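Local coordinates for jacalin-type lectin domain-containing protein (Musa acuminata, PDB 7KMU) that probably binds mannose-containing glycans as a mannose-specific jacalin-related lectin, and has antiviral and mitogenic activity, at residues E17-V29 against E41-Y55. Sequence-based numbering, arbitrary orientation. Where two conformers were deposited one is given.
Sequences EWDMGPAYRIDSV and EITFTRYGLTETQHY. With EDO (1,2-ethanediol), chain F.
Tyr55 lies flat against Trp18 in an offset stack: its ring centroid is 4.0 Å from that of the indole six-membered ring, the planes are inclined by 14°, and Tyr55 CB sits over the five-membered ring in CH-pi contact. Met20 continues this apolar layer: its bend at chi3 (117°) lays CE over the Phe44 ring, 3.8 Å from the centroid, while SD touches Ile42 CG2 at 3.8 Å. The CE2 rim of Phe44 lies over one face of the Arg46 guanidinium, whose edge is held by backbone carbonyls: NH1 and NH2 both donate to Met20 O, and NH1 also reaches Pro22 O at 2.8 Å. Both acceptors lie in the guanidinium plane, fixing its rotation and tying residues 20-22 to the hairpin.

Strands 25-29 and 41-46 run antiparallel (158°) within one four-stranded sheet of the jacalin-type beta-prism, whereas Trp18 belongs to a neighbouring sheet, so the stack bridges two sheets. Two classic bulges interrupt the pairing. Tyr24 and Arg25 face Thr45, and Asp27 and Ser28 face Thr43, whose O accepts from Asp27 N (2.8 Å) and Ser28 N (3.1 Å).

The second bulge turns Asp27 toward Thr45: OD2 accepts a hydrogen bond from Thr45 OG1 at 2.6 Å through its syn lone pair. In one of its two conformers, Arg25 NE pairs with Asp27 OD1 at 2.8 Å in a salt bridge with weak hydrogen bonds, and Thr45 CB lies over one face of the guanidinium. Farther out, Phe124 packs on Trp18, Ile132 on Tyr55, and Asp19, bound by Lys6 and Tyr138, closes an Asx turn onto Gly21 N.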
ATOM      1  N   GLU B  17       7.342 -12.523  14.232  1.00 11.71           N
ATOM      2  CA  GLU B  17       6.525 -12.594  13.018  1.00 11.42           C
ATOM      3  C   GLU B  17       5.264 -13.423  13.233  1.00 13.93           C
ATOM      4  O   GLU B  17       5.287 -14.450  13.923  1.00 13.32           O
ATOM      5  CB  GLU B  17       7.342 -13.209  11.862  1.00 13.11           C
ATOM      6  CG  GLU B  17       8.471 -12.316  11.381  1.00 23.31           C
ATOM      7  CD  GLU B  17       9.270 -12.891  10.228  1.00 57.62           C
ATOM      8  OE1 GLU B  17       8.775 -12.846   9.078  1.00 58.53           O
ATOM      9  OE2 GLU B  17      10.393 -13.387  10.474  1.00 59.39           O
ATOM     10  N   TRP B  18       4.158 -12.976  12.627  1.00 10.35           N
ATOM     11  CA  TRP B  18       2.904 -13.709  12.575  1.00  9.98           C
ATOM     12  C   TRP B  18       2.326 -13.601  11.173  1.00 11.05           C
ATOM     13  O   TRP B  18       2.612 -12.653  10.435  1.00 10.23           O
ATOM     14  CB  TRP B  18       1.899 -13.255  13.630  1.00  9.19           C
ATOM     15  CG  TRP B  18       1.519 -11.808  13.584  1.00  9.22           C
ATOM     16  CD1 TRP B  18       2.123 -10.790  14.255  1.00 11.66           C
ATOM     17  CD2 TRP B  18       0.397 -11.228  12.897  1.00  8.54           C
ATOM     18  NE1 TRP B  18       1.451  -9.611  14.034  1.00 10.88           N
ATOM     19  CE2 TRP B  18       0.384  -9.851  13.210  1.00 10.84           C
ATOM     20  CE3 TRP B  18      -0.608 -11.741  12.066  1.00  9.47           C
ATOM     21  CZ2 TRP B  18      -0.576  -8.973  12.692  1.00  9.78           C
ATOM     22  CZ3 TRP B  18      -1.583 -10.879  11.578  1.00 10.03           C
ATOM     23  CH2 TRP B  18      -1.576  -9.514  11.914  1.00 10.28           C
ATOM     24  N   ASP B  19       1.533 -14.591  10.798  1.00  9.66           N
ATOM     25  CA  ASP B  19       0.978 -14.672   9.460  1.00  9.20           C
ATOM     26  C   ASP B  19      -0.259 -15.552   9.469  1.00 12.79           C
ATOM     27  O   ASP B  19      -0.183 -16.762   9.720  1.00 13.49           O
ATOM     28  CB  ASP B  19       2.044 -15.212   8.486  1.00 10.27           C
ATOM     29  CG  ASP B  19       1.702 -15.138   7.015  1.00 13.50           C
ATOM     30  OD1 ASP B  19       0.541 -14.843   6.688  1.00 10.03           O
ATOM     31  OD2 ASP B  19       2.595 -15.399   6.191  1.00 21.68           O
ATOM     32  N   MET B  20      -1.412 -14.932   9.229  1.00 10.62           N
ATOM     33  CA  MET B  20      -2.718 -15.584   9.201  1.00 11.16           C
ATOM     34  C   MET B  20      -2.910 -16.371   7.898  1.00 14.72           C
ATOM     35  O   MET B  20      -3.708 -17.317   7.850  1.00 14.02           O
ATOM     36  CB  MET B  20      -3.752 -14.435   9.245  1.00 14.19           C
ATOM     37  CG  MET B  20      -5.142 -14.823   9.483  1.00 16.83           C
ATOM     38  SD  MET B  20      -6.171 -13.448   8.886  1.00 14.86           S
ATOM     39  CE  MET B  20      -7.037 -14.313   7.611  1.00 13.38           C
ATOM     40  N   GLY B  21      -2.222 -15.934   6.842  1.00 12.05           N
ATOM     41  CA  GLY B  21      -2.419 -16.442   5.496  1.00 11.75           C
ATOM     42  C   GLY B  21      -3.660 -15.810   4.868  1.00 13.82           C
ATOM     43  O   GLY B  21      -4.404 -15.076   5.528  1.00 12.33           O
ATOM     44  N   PRO B  22      -3.926 -16.077   3.576  1.00 11.87           N
ATOM     45  CA  PRO B  22      -5.135 -15.532   2.949  1.00 11.75           C
ATOM     46  C   PRO B  22      -6.350 -16.382   3.331  1.00 14.46           C
ATOM     47  O   PRO B  22      -6.219 -17.590   3.527  1.00 14.69           O
ATOM     48  CB  PRO B  22      -4.829 -15.650   1.453  1.00 14.39           C
ATOM     49  CG  PRO B  22      -3.916 -16.816   1.346  1.00 18.19           C
ATOM     50  CD  PRO B  22      -3.152 -16.922   2.646  1.00 14.34           C
ATOM     51  N   ALA B  23      -7.517 -15.777   3.409  1.00 12.08           N
ATOM     52  CA  ALA B  23      -8.692 -16.552   3.769  1.00 13.15           C
ATOM     53  C   ALA B  23      -9.713 -16.492   2.673  1.00 16.28           C
ATOM     54  O   ALA B  23      -9.765 -15.516   1.917  1.00 16.02           O
ATOM     55  CB  ALA B  23      -9.287 -16.000   5.042  1.00 14.01           C
ATOM     56  N   TYR B  24     -10.590 -17.515   2.617  1.00 14.12           N
ATOM     57  CA  TYR B  24     -11.698 -17.500   1.675  1.00 14.63           C
ATOM     58  C   TYR B  24     -12.679 -16.393   2.094  1.00 16.69           C
ATOM     59  O   TYR B  24     -13.197 -15.658   1.245  1.00 16.64           O
ATOM     60  CB  TYR B  24     -12.405 -18.867   1.674  1.00 16.64           C
ATOM     61  CG  TYR B  24     -13.464 -18.968   0.601  1.00 22.22           C
ATOM     62  CD1 TYR B  24     -13.119 -19.213  -0.725  1.00 24.64           C
ATOM     63  CD2 TYR B  24     -14.812 -18.802   0.907  1.00 24.50           C
ATOM     64  CE1 TYR B  24     -14.088 -19.280  -1.724  1.00 26.81           C
ATOM     65  CE2 TYR B  24     -15.792 -18.866  -0.085  1.00 26.04           C
ATOM     66  CZ  TYR B  24     -15.423 -19.115  -1.399  1.00 34.39           C
ATOM     67  OH  TYR B  24     -16.374 -19.204  -2.389  1.00 38.42           O
ATOM     68  N   ARG B  25     -12.904 -16.271   3.423  1.00 12.62           N
ATOM     69  CA  ARG B  25     -13.797 -15.270   3.992  0.50 12.30           C
ATOM     70  C   ARG B  25     -13.292 -14.817   5.362  1.00 15.03           C
ATOM     71  O   ARG B  25     -12.908 -15.648   6.190  1.00 12.98           O
ATOM     72  CB  ARG B  25     -15.204 -15.871   4.127  0.50 12.78           C
ATOM     73  CG  ARG B  25     -16.338 -14.862   4.334  0.50 21.56           C
ATOM     74  CD  ARG B  25     -17.688 -15.563   4.379  0.50 26.89           C
ATOM     75  NE  ARG B  25     -17.805 -16.404   5.570  0.50 30.99           N
ATOM     76  CZ  ARG B  25     -17.680 -17.727   5.588  0.50 37.85           C
ATOM     77  NH1 ARG B  25     -17.758 -18.388   6.732  0.50 15.58           N
ATOM     78  NH2 ARG B  25     -17.469 -18.398   4.459  0.50 28.00           N
ATOM     79  N   ILE B  26     -13.309 -13.511   5.604  1.00 12.21           N
ATOM     80  CA  ILE B  26     -12.971 -12.947   6.899  1.00 10.94           C
ATOM     81  C   ILE B  26     -14.350 -12.777   7.569  1.00 13.61           C
ATOM     82  O   ILE B  26     -15.208 -12.035   7.065  1.00 12.98           O
ATOM     83  CB  ILE B  26     -12.196 -11.614   6.805  1.00 13.70           C
ATOM     84  CG1 ILE B  26     -10.812 -11.846   6.156  1.00 14.23           C
ATOM     85  CG2 ILE B  26     -12.044 -11.007   8.205  1.00 13.82           C
ATOM     86  CD1 ILE B  26     -10.007 -10.593   5.881  1.00 20.18           C
ATOM     87  N   ASP B  27     -14.566 -13.481   8.681  1.00 10.80           N
ATOM     88  CA  ASP B  27     -15.845 -13.473   9.393  1.00 10.42           C
ATOM     89  C   ASP B  27     -15.986 -12.319  10.363  1.00 13.59           C
ATOM     90  O   ASP B  27     -17.054 -11.697  10.442  1.00 12.67           O
ATOM     91  CB  ASP B  27     -16.079 -14.827  10.082  1.00 11.59           C
ATOM     92  CG  ASP B  27     -15.989 -15.981   9.099  1.00 16.23           C
ATOM     93  OD1 ASP B  27     -16.767 -15.991   8.124  1.00 19.39           O
ATOM     94  OD2 ASP B  27     -15.111 -16.844   9.279  1.00 16.23           O
ATOM     95  N   SER B  28     -14.918 -12.040  11.114  1.00 10.52           N
ATOM     96  CA  SER B  28     -14.928 -10.940  12.061  1.00 10.13           C
ATOM     97  C   SER B  28     -13.516 -10.519  12.420  1.00 12.05           C
ATOM     98  O   SER B  28     -12.558 -11.285  12.255  1.00 10.32           O
ATOM     99  CB  SER B  28     -15.724 -11.316  13.309  1.00 13.07           C
ATOM    100  OG  SER B  28     -15.185 -12.466  13.936  1.00 15.64           O
ATOM    101  N   VAL B  29     -13.383  -9.278  12.907  1.00  9.56           N
ATOM    102  CA  VAL B  29     -12.108  -8.734  13.355  1.00  8.36           C
ATOM    103  C   VAL B  29     -12.357  -8.037  14.689  1.00 11.27           C
ATOM    104  O   VAL B  29     -13.320  -7.282  14.809  1.00 11.55           O
ATOM    105  CB  VAL B  29     -11.466  -7.749  12.320  1.00 10.72           C
ATOM    106  CG1 VAL B  29     -10.233  -7.041  12.903  1.00 10.33           C
ATOM    107  CG2 VAL B  29     -11.081  -8.471  11.029  1.00 10.44           C
ATOM    108  N   GLU B  41      -7.366  -9.566  16.434  1.00  9.02           N
ATOM    109  CA  GLU B  41      -7.840 -10.941  16.438  1.00  9.18           C
ATOM    110  C   GLU B  41      -8.755 -11.110  15.237  1.00 11.64           C
ATOM    111  O   GLU B  41      -9.624 -10.269  15.002  1.00 11.73           O
ATOM    112  CB  GLU B  41      -8.577 -11.229  17.754  1.00 10.83           C
ATOM    113  CG  GLU B  41      -9.051 -12.660  17.881  1.00 15.22           C
ATOM    114  CD  GLU B  41      -9.880 -12.878  19.127  1.00 28.93           C
ATOM    115  OE1 GLU B  41     -11.124 -12.839  19.021  1.00 25.18           O
ATOM    116  OE2 GLU B  41      -9.286 -13.066  20.211  1.00 28.61           O
ATOM    117  N   ILE B  42      -8.535 -12.165  14.434  1.00  8.74           N
ATOM    118  CA  ILE B  42      -9.329 -12.378  13.227  1.00  7.89           C
ATOM    119  C   ILE B  42      -9.974 -13.744  13.268  1.00  9.93           C
ATOM    120  O   ILE B  42      -9.300 -14.730  13.581  1.00 10.32           O
ATOM    121  CB  ILE B  42      -8.487 -12.225  11.912  1.00 10.47           C
ATOM    122  CG1 ILE B  42      -7.644 -10.926  11.878  1.00 11.42           C
ATOM    123  CG2 ILE B  42      -9.363 -12.317  10.667  1.00 11.29           C
ATOM    124  CD1 ILE B  42      -6.170 -11.139  12.262  1.00 13.89           C
ATOM    125  N   THR B  43     -11.270 -13.796  12.959  1.00  9.08           N
ATOM    126  CA  THR B  43     -11.987 -15.053  12.783  1.00  8.35           C
ATOM    127  C   THR B  43     -12.205 -15.154  11.274  1.00 11.49           C
ATOM    128  O   THR B  43     -12.748 -14.235  10.645  1.00 10.78           O
ATOM    129  CB  THR B  43     -13.290 -15.099  13.579  1.00 12.19           C
ATOM    130  OG1 THR B  43     -12.967 -15.090  14.966  1.00 14.91           O
ATOM    131  CG2 THR B  43     -14.111 -16.367  13.278  1.00 13.63           C
ATOM    132  N   PHE B  44     -11.741 -16.252  10.680  1.00  9.41           N
ATOM    133  CA  PHE B  44     -11.802 -16.427   9.249  1.00  9.25           C
ATOM    134  C   PHE B  44     -12.081 -17.862   8.867  1.00 11.90           C
ATOM    135  O   PHE B  44     -11.828 -18.773   9.659  1.00 11.83           O
ATOM    136  CB  PHE B  44     -10.482 -15.948   8.617  1.00 10.53           C
ATOM    137  CG  PHE B  44      -9.272 -16.700   9.106  1.00 10.74           C
ATOM    138  CD1 PHE B  44      -8.599 -16.296  10.255  1.00 12.10           C
ATOM    139  CD2 PHE B  44      -8.790 -17.806   8.410  1.00 13.85           C
ATOM    140  CE1 PHE B  44      -7.490 -17.007  10.722  1.00 13.97           C
ATOM    141  CE2 PHE B  44      -7.685 -18.518   8.879  1.00 16.01           C
ATOM    142  CZ  PHE B  44      -7.022 -18.095  10.012  1.00 13.71           C
ATOM    143  N   THR B  45     -12.526 -18.054   7.623  1.00  9.51           N
ATOM    144  CA  THR B  45     -12.883 -19.362   7.084  1.00  9.68           C
ATOM    145  C   THR B  45     -12.054 -19.691   5.854  1.00 12.92           C
ATOM    146  O   THR B  45     -11.872 -18.850   4.969  1.00 12.90           O
ATOM    147  CB  THR B  45     -14.381 -19.418   6.817  1.00 12.62           C
ATOM    148  OG1 THR B  45     -15.076 -19.186   8.044  1.00 13.68           O
ATOM    149  CG2 THR B  45     -14.823 -20.785   6.254  1.00 13.70           C
ATOM    150  N   ARG B  46     -11.559 -20.933   5.802  1.00 10.47           N
ATOM    151  CA  ARG B  46     -10.706 -21.425   4.734  1.00 10.94           C
ATOM    152  C   ARG B  46     -10.809 -22.961   4.759  1.00 12.02           C
ATOM    153  O   ARG B  46     -10.711 -23.548   5.830  1.00 11.33           O
ATOM    154  CB  ARG B  46      -9.261 -20.953   5.081  1.00 15.52           C
ATOM    155  CG  ARG B  46      -8.142 -21.345   4.153  1.00 25.83           C
ATOM    156  CD  ARG B  46      -6.886 -20.534   4.447  1.00 22.50           C
ATOM    157  NE  ARG B  46      -6.238 -20.809   5.737  1.00 20.12           N
ATOM    158  CZ  ARG B  46      -5.531 -19.905   6.418  1.00 21.46           C
ATOM    159  NH1 ARG B  46      -5.429 -18.660   5.975  1.00 15.79           N
ATOM    160  NH2 ARG B  46      -4.953 -20.232   7.564  1.00 23.06           N
ATOM    161  N   TYR B  47     -11.043 -23.602   3.596  1.00 10.81           N
ATOM    162  CA  TYR B  47     -11.062 -25.078   3.478  1.00  9.84           C
ATOM    163  C   TYR B  47     -12.059 -25.770   4.434  1.00 14.20           C
ATOM    164  O   TYR B  47     -11.770 -26.852   4.973  1.00 14.02           O
ATOM    165  CB  TYR B  47      -9.634 -25.645   3.630  1.00 10.50           C
ATOM    166  CG  TYR B  47      -8.610 -24.962   2.746  1.00 10.86           C
ATOM    167  CD1 TYR B  47      -8.874 -24.708   1.403  1.00 13.17           C
ATOM    168  CD2 TYR B  47      -7.356 -24.623   3.237  1.00 11.54           C
ATOM    169  CE1 TYR B  47      -7.937 -24.076   0.588  1.00 13.81           C
ATOM    170  CE2 TYR B  47      -6.398 -24.014   2.421  1.00 12.95           C
ATOM    171  CZ  TYR B  47      -6.693 -23.752   1.095  1.00 15.22           C
ATOM    172  OH  TYR B  47      -5.752 -23.139   0.295  1.00 14.53           O
ATOM    173  N   GLY B  48     -13.224 -25.145   4.595  1.00 12.31           N
ATOM    174  CA  GLY B  48     -14.306 -25.676   5.422  1.00 12.15           C
ATOM    175  C   GLY B  48     -14.103 -25.550   6.915  1.00 14.08           C
ATOM    176  O   GLY B  48     -14.860 -26.150   7.689  1.00 13.07           O
ATOM    177  N   LEU B  49     -13.099 -24.764   7.335  1.00 10.38           N
ATOM    178  CA  LEU B  49     -12.740 -24.570   8.732  1.00  9.90           C
ATOM    179  C   LEU B  49     -12.744 -23.110   9.109  1.00 12.94           C
ATOM    180  O   LEU B  49     -12.134 -22.292   8.408  1.00 13.07           O
ATOM    181  CB  LEU B  49     -11.340 -25.154   8.998  1.00 10.53           C
ATOM    182  CG  LEU B  49     -11.283 -26.687   9.026  1.00 15.99           C
ATOM    183  CD1 LEU B  49      -9.935 -27.195   8.557  1.00 18.48           C
ATOM    184  CD2 LEU B  49     -11.587 -27.208  10.409  1.00 18.45           C
ATOM    185  N   THR B  50     -13.423 -22.778  10.210  1.00  9.73           N
ATOM    186  CA  THR B  50     -13.455 -21.418  10.750  1.00  9.66           C
ATOM    187  C   THR B  50     -12.578 -21.408  11.993  1.00 14.57           C
ATOM    188  O   THR B  50     -12.729 -22.262  12.882  1.00 13.31           O
ATOM    189  CB  THR B  50     -14.891 -20.982  11.065  1.00 11.21           C
ATOM    190  OG1 THR B  50     -15.689 -21.072   9.887  1.00 13.38           O
ATOM    191  CG2 THR B  50     -14.964 -19.559  11.618  1.00 11.96           C
ATOM    192  N   GLU B  51     -11.633 -20.469  12.055  1.00 12.39           N
ATOM    193  CA  GLU B  51     -10.769 -20.389  13.223  1.00 13.28           C
ATOM    194  C   GLU B  51     -10.533 -18.954  13.632  1.00 15.35           C
ATOM    195  O   GLU B  51     -10.781 -18.051  12.841  1.00 12.34           O
ATOM    196  CB  GLU B  51      -9.462 -21.152  13.021  1.00 15.62           C
ATOM    197  CG  GLU B  51      -8.535 -20.615  11.952  1.00 26.88           C
ATOM    198  CD  GLU B  51      -7.360 -21.529  11.663  1.00 48.93           C
ATOM    199  OE1 GLU B  51      -6.523 -21.731  12.572  1.00 48.54           O
ATOM    200  OE2 GLU B  51      -7.282 -22.048  10.527  1.00 30.79           O
ATOM    201  N   THR B  52     -10.074 -18.768  14.872  1.00 14.15           N
ATOM    202  CA  THR B  52      -9.787 -17.470  15.463  1.00 13.48           C
ATOM    203  C   THR B  52      -8.326 -17.417  15.823  1.00 17.28           C
ATOM    204  O   THR B  52      -7.799 -18.326  16.477  1.00 18.19           O
ATOM    205  CB  THR B  52     -10.693 -17.218  16.686  1.00 19.84           C
ATOM    206  OG1 THR B  52     -12.059 -17.328  16.298  1.00 19.58           O
ATOM    207  CG2 THR B  52     -10.476 -15.853  17.303  1.00 19.15           C
ATOM    208  N   GLN B  53      -7.647 -16.359  15.369  1.00 11.70           N
ATOM    209  CA  GLN B  53      -6.252 -16.172  15.700  1.00 11.29           C
ATOM    210  C   GLN B  53      -6.074 -14.800  16.315  1.00 13.23           C
ATOM    211  O   GLN B  53      -6.545 -13.813  15.738  1.00 11.67           O
ATOM    212  CB  GLN B  53      -5.357 -16.321  14.469  1.00 12.70           C
ATOM    213  CG  GLN B  53      -5.291 -17.736  13.893  1.00 18.28           C
ATOM    214  CD  GLN B  53      -4.460 -18.708  14.716  1.00 42.09           C
ATOM    215  OE1 GLN B  53      -3.706 -18.337  15.630  1.00 36.24           O
ATOM    216  NE2 GLN B  53      -4.573 -19.989  14.396  1.00 36.11           N
ATOM    217  N   HIS B  54      -5.376 -14.736  17.458  1.00 11.80           N
ATOM    218  CA  HIS B  54      -5.094 -13.506  18.201  1.00 11.14           C
ATOM    219  C   HIS B  54      -3.613 -13.196  18.105  1.00 13.67           C
ATOM    220  O   HIS B  54      -2.770 -14.071  18.330  1.00 12.24           O
ATOM    221  CB  HIS B  54      -5.491 -13.692  19.681  1.00 11.57           C
ATOM    222  CG  HIS B  54      -5.351 -12.463  20.530  1.00 14.49           C
ATOM    223  ND1 HIS B  54      -4.126 -12.060  21.036  1.00 16.93           N
ATOM    224  CD2 HIS B  54      -6.308 -11.618  20.971  1.00 16.04           C
ATOM    225  CE1 HIS B  54      -4.375 -10.972  21.750  1.00 15.87           C
ATOM    226  NE2 HIS B  54      -5.673 -10.666  21.732  1.00 16.30           N
ATOM    227  N   TYR B  55      -3.292 -11.933  17.786  1.00 10.61           N
ATOM    228  CA  TYR B  55      -1.930 -11.435  17.674  1.00 10.45           C
ATOM    229  C   TYR B  55      -1.782 -10.206  18.555  1.00 11.88           C
ATOM    230  O   TYR B  55      -2.699  -9.386  18.612  1.00 10.29           O
ATOM    231  CB  TYR B  55      -1.610 -11.109  16.204  1.00 11.66           C
ATOM    232  CG  TYR B  55      -1.918 -12.270  15.280  1.00 12.40           C
ATOM    233  CD1 TYR B  55      -1.111 -13.401  15.261  1.00 14.24           C
ATOM    234  CD2 TYR B  55      -3.053 -12.265  14.473  1.00 13.42           C
ATOM    235  CE1 TYR B  55      -1.405 -14.490  14.438  1.00 15.00           C
ATOM    236  CE2 TYR B  55      -3.355 -13.346  13.639  1.00 14.58           C
ATOM    237  CZ  TYR B  55      -2.524 -14.455  13.627  1.00 16.90           C
ATOM    238  OH  TYR B  55      -2.793 -15.520  12.794  1.00 20.17           O
TER
HETATM  239  C1  EDO F 202     -12.586 -11.795  15.823  1.00 22.24           C
HETATM  240  O1  EDO F 202     -12.201 -12.993  16.432  1.00 25.25           O
HETATM  241  C2  EDO F 202     -13.725 -11.180  16.658  1.00 26.26           C
HETATM  242  O2  EDO F 202     -14.903 -11.976  16.571  1.00 29.76           O
HETATM  243  O   HOH W   1      -1.187 -17.765  12.906  1.00 26.31           O